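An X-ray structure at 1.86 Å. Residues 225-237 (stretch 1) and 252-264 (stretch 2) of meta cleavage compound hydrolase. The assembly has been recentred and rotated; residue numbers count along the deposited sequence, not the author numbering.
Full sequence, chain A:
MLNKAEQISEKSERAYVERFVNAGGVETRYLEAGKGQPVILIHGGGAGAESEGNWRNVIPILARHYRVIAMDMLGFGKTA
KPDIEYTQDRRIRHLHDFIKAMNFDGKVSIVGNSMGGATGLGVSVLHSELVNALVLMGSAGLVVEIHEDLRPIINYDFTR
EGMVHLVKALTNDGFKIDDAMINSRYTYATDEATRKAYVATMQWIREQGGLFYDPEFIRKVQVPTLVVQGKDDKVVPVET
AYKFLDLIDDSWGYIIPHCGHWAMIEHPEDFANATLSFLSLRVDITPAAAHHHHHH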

ATOM      1  N   THR A 225      10.253   4.773  -4.093  1.00 19.61           N
ATOM      2  CA  THR A 225       9.881   3.506  -4.689  1.00 20.00           C
ATOM      3  C   THR A 225       8.641   2.886  -4.062  1.00 19.47           C
ATOM      4  O   THR A 225       8.403   3.028  -2.864  1.00 19.38           O
ATOM      5  CB  THR A 225      11.052   2.506  -4.551  1.00 21.64           C
ATOM      6  OG1 THR A 225      12.202   3.031  -5.227  1.00 21.14           O
ATOM      7  CG2 THR A 225      10.684   1.146  -5.136  1.00 20.56           C
ATOM      8  N   LEU A 226       7.856   2.208  -4.890  1.00 19.59           N
ATOM      9  CA  LEU A 226       6.656   1.520  -4.428  1.00 19.41           C
ATOM     10  C   LEU A 226       6.874   0.044  -4.757  1.00 18.54           C
ATOM     11  O   LEU A 226       7.009  -0.323  -5.924  1.00 19.00           O
ATOM     12  CB  LEU A 226       5.418   2.031  -5.171  1.00 19.56           C
ATOM     13  CG  LEU A 226       4.040   1.997  -4.495  1.00 31.95           C
ATOM     14  CD1 LEU A 226       2.987   1.590  -5.520  1.00 20.92           C
ATOM     15  CD2 LEU A 226       4.032   1.049  -3.319  1.00 30.10           C
ATOM     16  N   VAL A 227       6.941  -0.793  -3.727  1.00 16.91           N
ATOM     17  CA  VAL A 227       7.125  -2.228  -3.922  1.00 15.80           C
ATOM     18  C   VAL A 227       5.731  -2.854  -3.856  1.00 21.18           C
ATOM     19  O   VAL A 227       5.107  -2.880  -2.790  1.00 18.04           O
ATOM     20  CB  VAL A 227       8.021  -2.845  -2.814  1.00 15.80           C
ATOM     21  CG1 VAL A 227       8.206  -4.335  -3.052  1.00 19.00           C
ATOM     22  CG2 VAL A 227       9.380  -2.142  -2.789  1.00 18.90           C
ATOM     23  N   VAL A 228       5.237  -3.319  -5.001  1.00 17.14           N
ATOM     24  CA  VAL A 228       3.912  -3.943  -5.080  1.00 19.26           C
ATOM     25  C   VAL A 228       4.115  -5.447  -5.095  1.00 20.80           C
ATOM     26  O   VAL A 228       4.957  -5.953  -5.838  1.00 22.15           O
ATOM     27  CB  VAL A 228       3.159  -3.514  -6.357  1.00 18.75           C
ATOM     28  CG1 VAL A 228       1.793  -4.192  -6.411  1.00 20.14           C
ATOM     29  CG2 VAL A 228       2.999  -2.000  -6.384  1.00 22.76           C
ATOM     30  N   GLN A 229       3.330  -6.168  -4.298  1.00 16.48           N
ATOM     31  CA  GLN A 229       3.509  -7.605  -4.202  1.00 17.95           C
ATOM     32  C   GLN A 229       2.244  -8.405  -3.921  1.00 22.71           C
ATOM     33  O   GLN A 229       1.454  -8.056  -3.035  1.00 21.67           O
ATOM     34  CB  GLN A 229       4.533  -7.899  -3.104  1.00 20.98           C
ATOM     35  CG  GLN A 229       4.857  -9.363  -2.901  1.00 28.53           C
ATOM     36  CD  GLN A 229       5.545  -9.973  -4.103  1.00 33.75           C
ATOM     37  OE1 GLN A 229       6.464  -9.383  -4.675  1.00 30.59           O
ATOM     38  NE2 GLN A 229       5.109 -11.165  -4.489  1.00 28.53           N
ATOM     39  N   GLY A 230       2.074  -9.482  -4.683  1.00 19.48           N
ATOM     40  CA  GLY A 230       0.936 -10.368  -4.502  1.00 19.38           C
ATOM     41  C   GLY A 230       1.297 -11.326  -3.381  1.00 18.56           C
ATOM     42  O   GLY A 230       2.394 -11.881  -3.355  1.00 23.79           O
ATOM     43  N   LYS A 231       0.381 -11.515  -2.441  1.00 20.59           N
ATOM     44  CA  LYS A 231       0.631 -12.394  -1.309  1.00 22.96           C
ATOM     45  C   LYS A 231       0.800 -13.846  -1.731  1.00 25.55           C
ATOM     46  O   LYS A 231       1.519 -14.604  -1.080  1.00 26.79           O
ATOM     47  CB  LYS A 231      -0.514 -12.275  -0.290  1.00 24.44           C
ATOM     48  CG  LYS A 231      -0.059 -11.838   1.095  1.00 32.34           C
ATOM     49  CD  LYS A 231      -1.183 -11.883   2.125  1.00 27.00           C
ATOM     50  CE  LYS A 231      -1.894 -10.541   2.269  1.00 22.78           C
ATOM     51  NZ  LYS A 231      -2.955 -10.589   3.329  1.00 19.58           N
ATOM     52  N   ASP A 232       0.151 -14.223  -2.827  1.00 21.73           N
ATOM     53  CA  ASP A 232       0.203 -15.595  -3.318  1.00 26.54           C
ATOM     54  C   ASP A 232       1.144 -15.812  -4.509  1.00 29.08           C
ATOM     55  O   ASP A 232       1.019 -16.795  -5.236  1.00 28.27           O
ATOM     56  CB  ASP A 232      -1.212 -16.041  -3.681  1.00 28.93           C
ATOM     57  CG  ASP A 232      -2.211 -15.728  -2.581  1.00 26.43           C
ATOM     58  OD1 ASP A 232      -1.998 -16.180  -1.441  1.00 37.20           O
ATOM     59  OD2 ASP A 232      -3.202 -15.028  -2.855  1.00 29.89           O
ATOM     60  N   ASP A 233       2.084 -14.893  -4.696  1.00 26.09           N
ATOM     61  CA  ASP A 233       3.050 -14.978  -5.792  1.00 23.43           C
ATOM     62  C   ASP A 233       3.947 -16.199  -5.573  1.00 28.16           C
ATOM     63  O   ASP A 233       4.626 -16.300  -4.552  1.00 28.38           O
ATOM     64  CB  ASP A 233       3.901 -13.704  -5.821  1.00 23.07           C
ATOM     65  CG  ASP A 233       4.695 -13.546  -7.111  1.00 22.10           C
ATOM     66  OD1 ASP A 233       5.119 -14.571  -7.684  1.00 26.34           O
ATOM     67  OD2 ASP A 233       4.906 -12.388  -7.538  1.00 20.55           O
ATOM     68  N   LYS A 234       3.946 -17.124  -6.530  1.00 29.42           N
ATOM     69  CA  LYS A 234       4.765 -18.333  -6.428  1.00 32.12           C
ATOM     70  C   LYS A 234       6.167 -18.148  -7.010  1.00 33.88           C
ATOM     71  O   LYS A 234       7.084 -18.897  -6.674  1.00 35.06           O
ATOM     72  CB  LYS A 234       4.073 -19.503  -7.137  1.00 35.64           C
ATOM     73  CG  LYS A 234       2.757 -19.922  -6.505  1.00 43.26           C
ATOM     74  CD  LYS A 234       2.062 -20.993  -7.335  1.00 48.07           C
ATOM     75  CE  LYS A 234       0.721 -21.381  -6.730  1.00 49.99           C
ATOM     76  NZ  LYS A 234      -0.038 -22.301  -7.621  1.00 51.65           N
ATOM     77  N   VAL A 235       6.324 -17.156  -7.883  1.00 31.50           N
ATOM     78  CA  VAL A 235       7.616 -16.872  -8.506  1.00 30.94           C
ATOM     79  C   VAL A 235       8.455 -16.026  -7.552  1.00 32.04           C
ATOM     80  O   VAL A 235       9.596 -16.362  -7.248  1.00 30.14           O
ATOM     81  CB  VAL A 235       7.438 -16.111  -9.842  1.00 32.48           C
ATOM     82  CG1 VAL A 235       8.799 -15.877 -10.499  1.00 31.89           C
ATOM     83  CG2 VAL A 235       6.524 -16.898 -10.770  1.00 35.73           C
ATOM     84  N   VAL A 236       7.880 -14.920  -7.089  1.00 33.45           N
ATOM     85  CA  VAL A 236       8.555 -14.035  -6.145  1.00 30.77           C
ATOM     86  C   VAL A 236       7.774 -14.060  -4.836  1.00 25.58           C
ATOM     87  O   VAL A 236       6.719 -13.438  -4.724  1.00 32.55           O
ATOM     88  CB  VAL A 236       8.608 -12.583  -6.666  1.00 33.10           C
ATOM     89  CG1 VAL A 236       9.178 -11.659  -5.591  1.00 25.07           C
ATOM     90  CG2 VAL A 236       9.454 -12.516  -7.924  1.00 32.64           C
ATOM     91  N   PRO A 237       8.284 -14.782  -3.825  1.00 25.34           N
ATOM     92  CA  PRO A 237       7.628 -14.890  -2.517  1.00 28.62           C
ATOM     93  C   PRO A 237       7.362 -13.520  -1.900  1.00 31.40           C
ATOM     94  O   PRO A 237       8.096 -12.566  -2.161  1.00 26.49           O
ATOM     95  CB  PRO A 237       8.626 -15.701  -1.691  1.00 32.48           C
ATOM     96  CG  PRO A 237       9.344 -16.520  -2.729  1.00 38.75           C
ATOM     97  CD  PRO A 237       9.558 -15.521  -3.832  1.00 31.77           C
ATOM     98  N   TRP A 252       7.981   2.430  -0.261  1.00 18.25           N
ATOM     99  CA  TRP A 252       6.659   2.224   0.317  1.00 19.44           C
ATOM    100  C   TRP A 252       6.319   0.800  -0.092  1.00 20.74           C
ATOM    101  O   TRP A 252       6.876   0.287  -1.065  1.00 17.74           O
ATOM    102  CB  TRP A 252       5.644   3.168  -0.320  1.00 16.39           C
ATOM    103  CG  TRP A 252       5.562   4.539   0.273  1.00 21.96           C
ATOM    104  CD1 TRP A 252       4.583   5.013   1.102  1.00 19.50           C
ATOM    105  CD2 TRP A 252       6.459   5.635   0.044  1.00 22.56           C
ATOM    106  NE1 TRP A 252       4.807   6.335   1.396  1.00 20.31           N
ATOM    107  CE2 TRP A 252       5.951   6.746   0.758  1.00 23.12           C
ATOM    108  CE3 TRP A 252       7.638   5.791  -0.704  1.00 19.57           C
ATOM    109  CZ2 TRP A 252       6.585   7.993   0.759  1.00 22.14           C
ATOM    110  CZ3 TRP A 252       8.271   7.035  -0.706  1.00 24.27           C
ATOM    111  CH2 TRP A 252       7.739   8.120   0.018  1.00 22.92           C
ATOM    112  N   GLY A 253       5.413   0.159   0.638  1.00 18.74           N
ATOM    113  CA  GLY A 253       5.037  -1.194   0.289  1.00 19.11           C
ATOM    114  C   GLY A 253       3.535  -1.312   0.114  1.00 21.67           C
ATOM    115  O   GLY A 253       2.774  -0.669   0.846  1.00 20.32           O
ATOM    116  N   TYR A 254       3.111  -2.098  -0.873  1.00 16.45           N
ATOM    117  CA  TYR A 254       1.689  -2.337  -1.128  1.00 16.82           C
ATOM    118  C   TYR A 254       1.517  -3.835  -1.348  1.00 19.24           C
ATOM    119  O   TYR A 254       1.892  -4.374  -2.395  1.00 18.25           O
ATOM    120  CB  TYR A 254       1.192  -1.570  -2.357  1.00 15.30           C
ATOM    121  CG  TYR A 254      -0.315  -1.631  -2.534  1.00 19.92           C
ATOM    122  CD1 TYR A 254      -1.169  -1.197  -1.522  1.00 19.78           C
ATOM    123  CD2 TYR A 254      -0.886  -2.143  -3.703  1.00 24.00           C
ATOM    124  CE1 TYR A 254      -2.550  -1.271  -1.657  1.00 24.47           C
ATOM    125  CE2 TYR A 254      -2.272  -2.219  -3.851  1.00 21.05           C
ATOM    126  CZ  TYR A 254      -3.097  -1.783  -2.818  1.00 21.64           C
ATOM    127  OH  TYR A 254      -4.463  -1.875  -2.931  1.00 20.46           O
ATOM    128  N   ILE A 255       0.943  -4.497  -0.349  1.00 19.45           N
ATOM    129  CA  ILE A 255       0.744  -5.938  -0.382  1.00 18.40           C
ATOM    130  C   ILE A 255      -0.711  -6.242  -0.707  1.00 21.17           C
ATOM    131  O   ILE A 255      -1.625  -5.733  -0.051  1.00 21.28           O
ATOM    132  CB  ILE A 255       1.125  -6.558   0.974  1.00 18.08           C
ATOM    133  CG1 ILE A 255       2.454  -5.959   1.465  1.00 23.37           C
ATOM    134  CG2 ILE A 255       1.244  -8.062   0.845  1.00 17.62           C
ATOM    135  CD1 ILE A 255       3.654  -6.254   0.583  1.00 25.71           C
ATOM    136  N   ILE A 256      -0.912  -7.082  -1.720  1.00 19.32           N
ATOM    137  CA  ILE A 256      -2.242  -7.441  -2.202  1.00 16.81           C
ATOM    138  C   ILE A 256      -2.601  -8.908  -1.957  1.00 19.70           C
ATOM    139  O   ILE A 256      -1.844  -9.815  -2.311  1.00 19.37           O
ATOM    140  CB  ILE A 256      -2.342  -7.163  -3.721  1.00 20.70           C
ATOM    141  CG1 ILE A 256      -1.963  -5.709  -4.015  1.00 22.82           C
ATOM    142  CG2 ILE A 256      -3.743  -7.466  -4.229  1.00 16.82           C
ATOM    143  CD1 ILE A 256      -1.876  -5.394  -5.515  1.00 20.22           C
ATOM    144  N   PRO A 257      -3.767  -9.159  -1.338  1.00 20.63           N
ATOM    145  CA  PRO A 257      -4.193 -10.535  -1.066  1.00 21.46           C
ATOM    146  C   PRO A 257      -4.818 -11.163  -2.314  1.00 21.09           C
ATOM    147  O   PRO A 257      -5.237 -10.447  -3.223  1.00 19.01           O
ATOM    148  CB  PRO A 257      -5.209 -10.358   0.057  1.00 20.32           C
ATOM    149  CG  PRO A 257      -5.904  -9.066  -0.349  1.00 21.62           C
ATOM    150  CD  PRO A 257      -4.715  -8.184  -0.761  1.00 18.72           C
ATOM    151  N   HIS A 258      -4.864 -12.494  -2.358  1.00 22.82           N
ATOM    152  CA  HIS A 258      -5.471 -13.208  -3.483  1.00 25.85           C
ATOM    153  C   HIS A 258      -4.922 -12.667  -4.794  1.00 24.45           C
ATOM    154  O   HIS A 258      -5.667 -12.349  -5.723  1.00 20.74           O
ATOM    155  CB  HIS A 258      -6.983 -13.015  -3.425  1.00 27.60           C
ATOM    156  CG  HIS A 258      -7.554 -13.231  -2.060  1.00 31.23           C
ATOM    157  ND1 HIS A 258      -8.477 -12.376  -1.492  1.00 32.69           N
ATOM    158  CD2 HIS A 258      -7.314 -14.192  -1.136  1.00 27.93           C
ATOM    159  CE1 HIS A 258      -8.776 -12.801  -0.278  1.00 31.06           C
ATOM    160  NE2 HIS A 258      -8.085 -13.900  -0.038  1.00 29.55           N
ATOM    161  N   CYS A 259      -3.602 -12.577  -4.853  1.00 24.71           N
ATOM    162  CA  CYS A 259      -2.919 -12.032  -6.007  1.00 22.33           C
ATOM    163  C   CYS A 259      -1.643 -12.811  -6.256  1.00 19.45           C
ATOM    164  O   CYS A 259      -0.875 -13.076  -5.331  1.00 22.89           O
ATOM    165  CB  CYS A 259      -2.599 -10.559  -5.731  1.00 22.29           C
ATOM    166  SG  CYS A 259      -1.803  -9.669  -7.066  1.00 24.36           S
ATOM    167  N   GLY A 260      -1.429 -13.179  -7.514  1.00 19.51           N
ATOM    168  CA  GLY A 260      -0.246 -13.928  -7.885  1.00 20.07           C
ATOM    169  C   GLY A 260       0.908 -13.036  -8.307  1.00 24.60           C
ATOM    170  O   GLY A 260       1.139 -11.979  -7.715  1.00 21.05           O
ATOM    171  N   HIS A 261       1.610 -13.461  -9.355  1.00 21.89           N
ATOM    172  CA  HIS A 261       2.781 -12.760  -9.878  1.00 23.52           C
ATOM    173  C   HIS A 261       2.488 -11.573 -10.806  1.00 22.94           C
ATOM    174  O   HIS A 261       3.386 -10.776 -11.085  1.00 19.84           O
ATOM    175  CB  HIS A 261       3.671 -13.786 -10.596  1.00 24.09           C
ATOM    176  CG  HIS A 261       5.051 -13.292 -10.918  1.00 20.72           C
ATOM    177  ND1 HIS A 261       5.895 -12.759  -9.968  1.00 21.90           N
ATOM    178  CD2 HIS A 261       5.749 -13.300 -12.079  1.00 24.08           C
ATOM    179  CE1 HIS A 261       7.055 -12.459 -10.528  1.00 24.70           C
ATOM    180  NE2 HIS A 261       6.992 -12.778 -11.809  1.00 22.99           N
ATOM    181  N   TRP A 262       1.244 -11.449 -11.277  1.00 21.48           N
ATOM    182  CA  TRP A 262       0.864 -10.364 -12.189  1.00 21.34           C
ATOM    183  C   TRP A 262      -0.257  -9.458 -11.668  1.00 24.28           C
ATOM    184  O   TRP A 262      -1.361  -9.456 -12.209  1.00 22.87           O
ATOM    185  CB  TRP A 262       0.429 -10.929 -13.550  1.00 27.22           C
ATOM    186  CG  TRP A 262       1.469 -11.733 -14.274  1.00 28.62           C
ATOM    187  CD1 TRP A 262       2.825 -11.646 -14.131  1.00 33.39           C
ATOM    188  CD2 TRP A 262       1.236 -12.704 -15.302  1.00 30.20           C
ATOM    189  NE1 TRP A 262       3.449 -12.502 -15.007  1.00 34.31           N
ATOM    190  CE2 TRP A 262       2.497 -13.163 -15.737  1.00 28.32           C
ATOM    191  CE3 TRP A 262       0.081 -13.228 -15.898  1.00 30.54           C
ATOM    192  CZ2 TRP A 262       2.639 -14.126 -16.745  1.00 31.91           C
ATOM    193  CZ3 TRP A 262       0.221 -14.187 -16.904  1.00 32.69           C
ATOM    194  CH2 TRP A 262       1.493 -14.623 -17.314  1.00 29.14           C
ATOM    195  N   ALA A 263       0.028  -8.670 -10.636  1.00 24.15           N
ATOM    196  CA  ALA A 263      -0.979  -7.784 -10.064  1.00 21.01           C
ATOM    197  C   ALA A 263      -1.680  -6.896 -11.098  1.00 22.67           C
ATOM    198  O   ALA A 263      -2.897  -6.727 -11.050  1.00 18.47           O
ATOM    199  CB  ALA A 263      -0.346  -6.914  -8.971  1.00 21.88           C
ATOM    200  N   MET A 264      -0.921  -6.332 -12.037  1.00 24.21           N
ATOM    201  CA  MET A 264      -1.504  -5.447 -13.050  1.00 24.02           C
ATOM    202  C   MET A 264      -2.506  -6.139 -13.974  1.00 23.52           C
ATOM    203  O   MET A 264      -3.350  -5.477 -14.587  1.00 22.84           O
ATOM    204  CB  MET A 264      -0.407  -4.805 -13.907  1.00 23.04           C
ATOM    205  CG  MET A 264       0.209  -5.737 -14.934  1.00 24.22           C
ATOM    206  SD  MET A 264       1.090  -7.124 -14.213  1.00 24.53           S
ATOM    207  CE  MET A 264       1.650  -7.947 -15.682  1.00 36.08           C
TER
HETATM  208  O   HOH W   1       3.247 -10.230  -7.329  1.00 33.50           O
HETATM  209  O   HOH W   2      -3.925 -13.850  -0.090  1.00 22.40           O

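Two neighbouring parallel strands form this contact, and the loops that follow them are tied together by the backbone of Asp-232 and the carboxylate of Asp-233. Strand 225-230 lies beside strand 252-256, their directions 18° apart, and 921 Å² is buried in all.

The backbone ladder is regular. Trp-252 N donates to Thr-225 O at 2.7 Å, and Val-227 N to Trp-252 O at 2.9 Å. Tyr-254 N then donates to Val-227 O, Gln-229 N to Tyr-254 O, and Ile-256 N to Gln-229 O. Lys-231 N to Ile-256 O, 2.8 Å, carries the pattern just past the first strand.

Side chains alternate between the two faces. Leu-226, Val-228, Trp-252, Tyr-254 and Ile-256 share one. There Leu-226 CD2 lies 4.0 Å from Tyr-254 CB, and Val-228 CG1 lies 4.0 Å from Ile-256 CD1. These apolar groups suit a buried sheet. Val-227, Gln-229 and Ile-255 occupy the other face.

Gly-230 starts a type I turn ending at Asp-233. A CB here would clash with the carbonyl oxygens of Cys-259 and Gly-260, so the lack of a side chain lets the second loop pass close. Asp-232 N donates to Cys-259 O at 2.9 Å; Cys-259 N returns a weak bond to Asp-232 OD2 at 3.2 Å.

Asp-233 is the buried anchor. Its OD2 accepts from His-261 ND1 at 2.6 Å, with a nearly straight N-H...O angle of 166°. Its OD1 accepts from Val-235 N and Val-236 N, which fixes the carboxylate within its own loop. Val-235 covers one face of the imidazole, with CB 3.6 Å from the centroid of the His-261 ring. Water 1 accepts from Gly-230 N and donates to Asp-233 OD2 and Gly-260 O, bridging the two stretches.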